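Local coordinates for putative uncharacterized protein (Streptococcus mutans, PDB 3L7N), which probably acts as a class I glutamine amidotransferase, releasing ammonia from glutamine for transfer to an acceptor that is not known, at residues I3-E9 / V28-Y34; H8-P14 / M52-Q56; L92-L96 / Y174-C178. All blocks are in the same frame, centred on the assembly; numbering follows the deposited sequence.

How the alpha/beta core of a class I glutamine amidotransferase domain can be held together by short-loop and long-range contacts is well illustrated here. Contact 1 comes first along the chain, closing the beta-alpha-beta unit of strand 2-7, helix 15-23 and strand 27-32 at the outer end of the sheet. Contact 2 crosses it in sequence: the loop 8-14 after strand 2-7 meets the loop 52-56 after strand 48-51, the neighbour on the other side; the two contacts share His8 and Glu9. Contact 3 follows in series and closes a far longer loop, setting helix 92-100 beside strand 173-176 deep in the core. Leu92 links it to contact 2 by packing against His8, Gly53, Gly54 and Gln56.

Contact 1 (I3-E9 / V28-Y34); sequences IHFILHE and VSMTKVY
Neighbouring parallel strands 3-7 and 28-32 run extended with axes 4.5 Å apart at closest approach and 20° between their directions. The register pairs Ile3 with Val28, Phe5 with Met30 and Leu7 with Lys32. Odd residues of the first strand bond across in the alternating parallel manner: Ser29 N to Ile3 O (2.9 Å), Phe5 N to Ser29 O (2.9 Å), Thr31 N to Phe5 O (2.8 Å), Leu7 N to Thr31 O (2.9 Å). This is the strand pairing of a beta-alpha-beta crossover whose helix, 15-23, packs on the face of Ile3, Val28 and Met30. His4 and Ile6 bond the other way, through their backbones, to strand 48-51 and, from Ile6, to Met52 beyond it, while Lys32 N is taken by Glu37. Phe5 CB meets Met30 CG at 3.7 Å. Further on, Val33 N reaches Leu7 O (3.0 Å) as residues 33-34 enter a 3-10 segment. Tyr34, chi1 p, swings its ring under Glu9, whose CA makes a CH-pi contact 3.9 Å from the ring centroid.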
# COMPACT_ATOMS: atom_id res chain seq x y z
N ILE A 3 -5.32 4.19 -15.32
CA ILE A 3 -4.72 3.85 -14.07
C ILE A 3 -3.59 2.86 -14.35
O ILE A 3 -3.84 1.77 -14.94
CB ILE A 3 -5.75 3.15 -13.21
CG1 ILE A 3 -6.87 4.08 -12.90
CG2 ILE A 3 -5.14 2.52 -11.91
CD1 ILE A 3 -7.83 3.46 -11.96
N HIS A 4 -2.34 3.21 -13.96
CA HIS A 4 -1.19 2.31 -14.17
C HIS A 4 -0.66 1.71 -12.86
O HIS A 4 -0.29 2.45 -11.94
CB HIS A 4 -0.05 3.03 -14.95
CG HIS A 4 1.04 2.11 -15.40
ND1 HIS A 4 2.11 1.79 -14.58
CD2 HIS A 4 1.16 1.33 -16.51
CE1 HIS A 4 2.88 0.88 -15.21
NE2 HIS A 4 2.33 0.59 -16.37
N PHE A 5 -0.59 0.36 -12.80
CA PHE A 5 -0.11 -0.36 -11.60
C PHE A 5 1.33 -0.74 -11.71
O PHE A 5 1.79 -1.23 -12.78
CB PHE A 5 -0.86 -1.63 -11.42
CG PHE A 5 -2.25 -1.46 -10.90
CD1 PHE A 5 -2.52 -1.55 -9.51
CD2 PHE A 5 -3.30 -1.23 -11.76
CE1 PHE A 5 -3.80 -1.35 -9.02
CE2 PHE A 5 -4.60 -1.02 -11.25
CZ PHE A 5 -4.83 -1.11 -9.86
N ILE A 6 2.06 -0.62 -10.61
CA ILE A 6 3.41 -1.16 -10.55
C ILE A 6 3.40 -2.33 -9.57
O ILE A 6 2.96 -2.19 -8.44
CB ILE A 6 4.45 -0.08 -10.04
CG1 ILE A 6 4.36 1.19 -10.84
CG2 ILE A 6 5.85 -0.64 -10.03
CD1 ILE A 6 4.91 1.07 -12.12
N LEU A 7 3.80 -3.51 -10.02
CA LEU A 7 3.64 -4.70 -9.19
C LEU A 7 5.00 -5.38 -8.99
O LEU A 7 5.82 -5.37 -9.89
CB LEU A 7 2.65 -5.63 -9.81
CG LEU A 7 1.26 -5.14 -10.17
CD1 LEU A 7 0.53 -6.27 -10.73
CD2 LEU A 7 0.53 -4.60 -9.01
N HIS A 8 5.26 -5.88 -7.80
CA HIS A 8 6.61 -6.22 -7.42
C HIS A 8 6.71 -7.70 -7.06
O HIS A 8 7.79 -8.19 -6.72
CB HIS A 8 7.07 -5.41 -6.18
CG HIS A 8 6.99 -3.92 -6.33
ND1 HIS A 8 6.04 -3.16 -5.67
CD2 HIS A 8 7.86 -3.03 -6.88
CE1 HIS A 8 6.26 -1.88 -5.92
NE2 HIS A 8 7.35 -1.77 -6.65
N GLU A 9 5.57 -8.37 -6.97
CA GLU A 9 5.52 -9.83 -6.88
C GLU A 9 4.09 -10.38 -7.01
O GLU A 9 3.06 -9.59 -6.91
CB GLU A 9 6.22 -10.35 -5.65
CG GLU A 9 7.60 -10.91 -5.96
CD GLU A 9 7.55 -12.28 -6.65
OE1 GLU A 9 6.63 -12.52 -7.53
OE2 GLU A 9 8.35 -13.15 -6.28
N VAL A 28 -7.01 0.07 -17.29
CA VAL A 28 -5.89 -0.42 -16.45
C VAL A 28 -4.62 -0.83 -17.28
O VAL A 28 -4.74 -1.54 -18.25
CB VAL A 28 -6.33 -1.60 -15.67
CG1 VAL A 28 -5.23 -2.26 -15.09
CG2 VAL A 28 -7.30 -1.19 -14.64
N SER A 29 -3.44 -0.41 -16.87
CA SER A 29 -2.19 -1.05 -17.40
C SER A 29 -1.33 -1.45 -16.25
O SER A 29 -1.56 -1.01 -15.16
CB SER A 29 -1.43 -0.11 -18.35
OG SER A 29 -1.50 1.23 -17.89
N MET A 30 -0.34 -2.29 -16.46
CA MET A 30 0.48 -2.73 -15.35
C MET A 30 1.94 -2.89 -15.72
O MET A 30 2.26 -3.04 -16.87
CB MET A 30 0.00 -4.04 -14.89
CG MET A 30 -1.23 -4.02 -14.20
SD MET A 30 -2.00 -5.60 -14.43
CE MET A 30 -2.78 -5.83 -12.90
N THR A 31 2.82 -2.93 -14.73
CA THR A 31 4.18 -3.24 -14.98
C THR A 31 4.52 -4.27 -14.02
O THR A 31 4.45 -4.05 -12.82
CB THR A 31 5.11 -1.98 -14.74
OG1 THR A 31 4.81 -0.96 -15.70
CG2 THR A 31 6.56 -2.35 -14.88
N LYS A 32 4.86 -5.43 -14.47
CA LYS A 32 5.18 -6.43 -13.51
C LYS A 32 6.71 -6.53 -13.35
O LYS A 32 7.36 -7.27 -14.11
CB LYS A 32 4.55 -7.73 -13.90
CG LYS A 32 3.10 -7.70 -13.83
CD LYS A 32 2.46 -8.84 -14.60
CE LYS A 32 0.95 -8.66 -14.70
NZ LYS A 32 0.33 -9.67 -15.53
N VAL A 33 7.31 -5.73 -12.45
CA VAL A 33 8.76 -5.64 -12.42
C VAL A 33 9.45 -6.97 -12.16
O VAL A 33 10.50 -7.23 -12.72
CB VAL A 33 9.26 -4.60 -11.50
CG1 VAL A 33 8.63 -3.31 -11.84
CG2 VAL A 33 9.00 -4.96 -10.05
N TYR A 34 8.81 -7.84 -11.40
CA TYR A 34 9.34 -9.18 -11.15
C TYR A 34 9.45 -10.02 -12.40
O TYR A 34 10.10 -11.10 -12.37
CB TYR A 34 8.50 -9.92 -10.05
CG TYR A 34 7.05 -10.05 -10.38
CD1 TYR A 34 6.55 -11.21 -10.97
CD2 TYR A 34 6.17 -8.99 -10.14
CE1 TYR A 34 5.22 -11.31 -11.31
CE2 TYR A 34 4.84 -9.09 -10.48
CZ TYR A 34 4.37 -10.25 -11.08
OH TYR A 34 3.04 -10.35 -11.44

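Contact 2 (H8-P14 / M52-Q56)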
# COMPACT_ATOMS: atom_id res chain seq x y z
N HIS A 8 5.26 -5.88 -7.80
CA HIS A 8 6.61 -6.22 -7.42
C HIS A 8 6.71 -7.70 -7.06
O HIS A 8 7.79 -8.19 -6.72
CB HIS A 8 7.07 -5.41 -6.18
CG HIS A 8 6.99 -3.92 -6.33
ND1 HIS A 8 6.04 -3.16 -5.67
CD2 HIS A 8 7.86 -3.03 -6.88
CE1 HIS A 8 6.26 -1.88 -5.92
NE2 HIS A 8 7.35 -1.77 -6.65
N GLU A 9 5.57 -8.37 -6.97
CA GLU A 9 5.52 -9.83 -6.88
C GLU A 9 4.09 -10.38 -7.01
O GLU A 9 3.06 -9.59 -6.91
CB GLU A 9 6.22 -10.35 -5.65
CG GLU A 9 7.60 -10.91 -5.96
CD GLU A 9 7.55 -12.28 -6.65
OE1 GLU A 9 6.63 -12.52 -7.53
OE2 GLU A 9 8.35 -13.15 -6.28
N THR A 10 4.01 -11.69 -7.37
CA THR A 10 2.72 -12.43 -7.67
C THR A 10 1.84 -12.40 -6.44
O THR A 10 0.64 -12.15 -6.54
CB THR A 10 2.99 -13.93 -8.11
OG1 THR A 10 3.83 -14.54 -7.17
CG2 THR A 10 3.73 -14.01 -9.49
N PHE A 11 2.47 -12.44 -5.25
CA PHE A 11 1.72 -12.32 -3.98
C PHE A 11 1.49 -10.86 -3.45
O PHE A 11 0.90 -10.67 -2.37
CB PHE A 11 2.36 -13.15 -2.90
CG PHE A 11 3.82 -12.95 -2.78
CD1 PHE A 11 4.35 -11.99 -1.84
CD2 PHE A 11 4.71 -13.74 -3.53
CE1 PHE A 11 5.77 -11.80 -1.68
CE2 PHE A 11 6.15 -13.59 -3.39
CZ PHE A 11 6.68 -12.61 -2.45
N GLU A 12 1.93 -9.87 -4.18
CA GLU A 12 1.61 -8.53 -3.85
C GLU A 12 0.61 -7.98 -4.87
O GLU A 12 0.96 -7.07 -5.72
CB GLU A 12 2.85 -7.72 -3.84
CG GLU A 12 3.89 -8.30 -3.01
CD GLU A 12 3.70 -7.99 -1.59
OE1 GLU A 12 2.69 -7.25 -1.27
OE2 GLU A 12 4.58 -8.40 -0.76
N ALA A 13 -0.57 -8.58 -4.90
CA ALA A 13 -1.54 -8.33 -5.98
C ALA A 13 -2.29 -7.02 -5.79
O ALA A 13 -2.60 -6.64 -4.67
CB ALA A 13 -2.51 -9.46 -6.04
N PRO A 14 -2.73 -6.41 -6.87
CA PRO A 14 -3.52 -5.22 -6.71
C PRO A 14 -4.87 -5.45 -5.92
O PRO A 14 -5.56 -4.44 -5.53
CB PRO A 14 -3.83 -4.81 -8.16
CG PRO A 14 -3.65 -6.04 -8.95
CD PRO A 14 -2.69 -6.88 -8.27
N MET A 52 1.95 -1.14 -5.69
CA MET A 52 1.62 -2.11 -4.67
C MET A 52 2.84 -2.57 -3.85
O MET A 52 3.94 -2.16 -4.12
CB MET A 52 0.96 -3.33 -5.32
CG MET A 52 -0.46 -3.04 -5.83
SD MET A 52 -1.59 -2.62 -4.51
CE MET A 52 -2.29 -1.36 -5.39
N GLY A 53 2.62 -3.52 -2.92
CA GLY A 53 3.62 -3.90 -1.96
C GLY A 53 4.70 -4.73 -2.59
O GLY A 53 4.81 -4.79 -3.81
N GLY A 54 5.55 -5.32 -1.77
CA GLY A 54 6.58 -6.14 -2.25
C GLY A 54 7.48 -6.67 -1.16
O GLY A 54 7.70 -6.03 -0.16
N PRO A 55 8.05 -7.83 -1.39
CA PRO A 55 9.02 -8.34 -0.44
C PRO A 55 10.33 -7.44 -0.31
O PRO A 55 11.11 -7.66 0.60
CB PRO A 55 9.40 -9.72 -1.03
CG PRO A 55 9.34 -9.49 -2.49
CD PRO A 55 8.15 -8.53 -2.70
N GLN A 56 10.61 -6.56 -1.28
CA GLN A 56 11.83 -5.71 -1.22
C GLN A 56 11.63 -4.60 -0.21
O GLN A 56 10.48 -4.33 0.27
CB GLN A 56 12.14 -5.08 -2.58
CG GLN A 56 12.18 -6.05 -3.74
CD GLN A 56 10.77 -6.36 -4.33
OE1 GLN A 56 9.71 -6.04 -3.74
NE2 GLN A 56 10.76 -7.01 -5.46
O HOH W 1 3.20 -5.36 -5.68
O HOH W 2 0.78 -5.60 -1.90
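Loops at the C-terminal ends of parallel strands commonly shape the active site of an alpha/beta enzyme, and two of them meet here. His8, chi1 m, points the edge of its imidazole at the carbonyls of Met52 and Gly53: ND1 donates to Gly53 O at 2.8 Å and more weakly to Met52 O, also at 2.8 Å, while NE2 bonds to Glu73. Glu12, m at chi1 and chi2, folds its carboxylate back onto the Gly-Gly backbone, where one water joins Glu12 OE1 (2.6 Å) to Gly53 N (3.0 Å). A second water accepts from His8 N and donates to the carbonyls of Glu12 and Gly53. The closeness leaves no room for side chains: a CB on Gly53 would clash with Glu12 OE1, and one on Gly54 with His8 CB. A type I turn from Glu9 to Glu12 is closed by Glu12 N to Glu9 O (3.0 Å), and Glu9 OE1 accepts from Thr10 N (2.8 Å). Phe11, chi1 p, brings CZ to 4.1 Å from Pro55 CG, and Met52, m at chi1 and chi2, lays CG 3.9 Å from Pro14 CA. As in related amidotransferases, the Gly-Gly-Pro loop probably contributes to an oxyanion hole. Around the pair, Met52 and Pro14 rest on strand 2-7, Phe11 and Ala13 on helix 184-193, and His8 and Gln56 on Leu92 at the start of helix 92-100.

Contact 3 (L92-L96 / Y174-C178)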
# COMPACT_ATOMS: atom_id res chain seq x y z
N LEU A 92 5.28 -1.54 0.52
CA LEU A 92 6.52 -1.05 -0.14
C LEU A 92 6.24 0.18 -1.03
O LEU A 92 6.95 1.15 -0.97
CB LEU A 92 7.24 -2.15 -0.92
CG LEU A 92 8.25 -1.67 -1.95
CD1 LEU A 92 9.43 -1.02 -1.31
CD2 LEU A 92 8.70 -2.81 -2.83
N GLY A 93 5.14 0.17 -1.73
CA GLY A 93 4.74 1.34 -2.47
C GLY A 93 4.65 2.63 -1.61
O GLY A 93 4.98 3.72 -2.08
N ALA A 94 4.19 2.48 -0.34
CA ALA A 94 4.01 3.64 0.57
C ALA A 94 5.38 4.15 1.06
O ALA A 94 5.58 5.33 1.22
CB ALA A 94 3.20 3.29 1.65
N GLN A 95 6.35 3.25 1.14
CA GLN A 95 7.68 3.57 1.55
C GLN A 95 8.48 4.23 0.44
O GLN A 95 9.32 5.10 0.71
CB GLN A 95 8.38 2.32 2.08
CG GLN A 95 7.67 1.79 3.31
CD GLN A 95 7.93 0.29 3.65
OE1 GLN A 95 8.97 -0.29 3.31
NE2 GLN A 95 6.97 -0.30 4.38
N LEU A 96 8.24 3.82 -0.82
CA LEU A 96 8.91 4.52 -1.93
C LEU A 96 8.33 5.93 -2.09
O LEU A 96 9.03 6.85 -2.41
CB LEU A 96 8.82 3.74 -3.25
CG LEU A 96 9.53 2.38 -3.29
CD1 LEU A 96 8.95 1.51 -4.32
CD2 LEU A 96 10.97 2.54 -3.53
N TYR A 174 -1.45 9.76 -1.91
CA TYR A 174 -1.73 9.11 -0.60
C TYR A 174 -0.93 7.84 -0.49
O TYR A 174 -0.54 7.29 -1.48
CB TYR A 174 -3.19 8.77 -0.51
CG TYR A 174 -4.02 9.91 -0.13
CD1 TYR A 174 -4.58 10.02 1.18
CD2 TYR A 174 -4.24 10.98 -1.03
CE1 TYR A 174 -5.38 11.16 1.56
CE2 TYR A 174 -5.02 12.14 -0.65
CZ TYR A 174 -5.57 12.20 0.63
OH TYR A 174 -6.30 13.27 0.95
N ALA A 175 -0.69 7.37 0.72
CA ALA A 175 0.08 6.15 0.94
C ALA A 175 -0.60 5.34 2.01
O ALA A 175 -1.07 5.90 2.96
CB ALA A 175 1.43 6.48 1.34
N PHE A 176 -0.74 4.03 1.81
CA PHE A 176 -1.31 3.14 2.81
C PHE A 176 -0.26 2.16 3.17
O PHE A 176 0.23 1.41 2.30
CB PHE A 176 -2.53 2.39 2.24
CG PHE A 176 -3.74 3.28 2.00
CD1 PHE A 176 -4.83 3.21 2.82
CD2 PHE A 176 -3.76 4.17 0.96
CE1 PHE A 176 -6.01 4.05 2.57
CE2 PHE A 176 -4.90 5.01 0.72
CZ PHE A 176 -6.00 4.94 1.53
N GLN A 177 0.16 2.16 4.41
CA GLN A 177 1.06 1.13 4.85
C GLN A 177 0.30 -0.19 5.03
O GLN A 177 0.85 -1.30 4.83
CB GLN A 177 1.75 1.55 6.14
CG GLN A 177 2.69 0.50 6.74
CD GLN A 177 3.73 -0.01 5.76
OE1 GLN A 177 3.73 -1.21 5.39
NE2 GLN A 177 4.67 0.88 5.36
N CYS A 178 -0.97 -0.07 5.34
CA CYS A 178 -1.80 -1.19 5.60
C CYS A 178 -2.54 -1.65 4.24
O CYS A 178 -2.57 -0.87 3.19
CB CYS A 178 -2.85 -0.77 6.68
SG CYS A 178 -3.77 0.74 6.28
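Helix 92-100 begins within what is probably the nucleophile elbow of a class I glutamine amidotransferase, the sharp turn carrying Cys91 between strand 86-90 and the helix, whose first turn holds Gly93 of the elbow. Two alanines, Ala94 and Ala175, let helix and strand come close here. Ala94 has the largest area covered, and its CB points toward the strand: the CA atoms of Ala94 and Ala175 are 4.7 Å apart, and Ala94 CB lies 3.7 Å from Ala175 CB. Gln177, just beyond strand 173-176, takes chi1 t and chi2 p, which turns its side chain back toward the helix. Gln95, m then t, extends from the next helical position to bring its buried amide close to that of Gln177. Beside the alanine contact, Gln95 also rests on Pro58, and Gln177 on His143 and Pro147. On the strand side the backbone of Phe176 bonds to Gly89 and Cys91, so backbone hydrogen bonds tie the end of strand 173-176 to the elbow. Ala94 CB, tucked beside that backbone, lies 3.6 Å from Phe176 O.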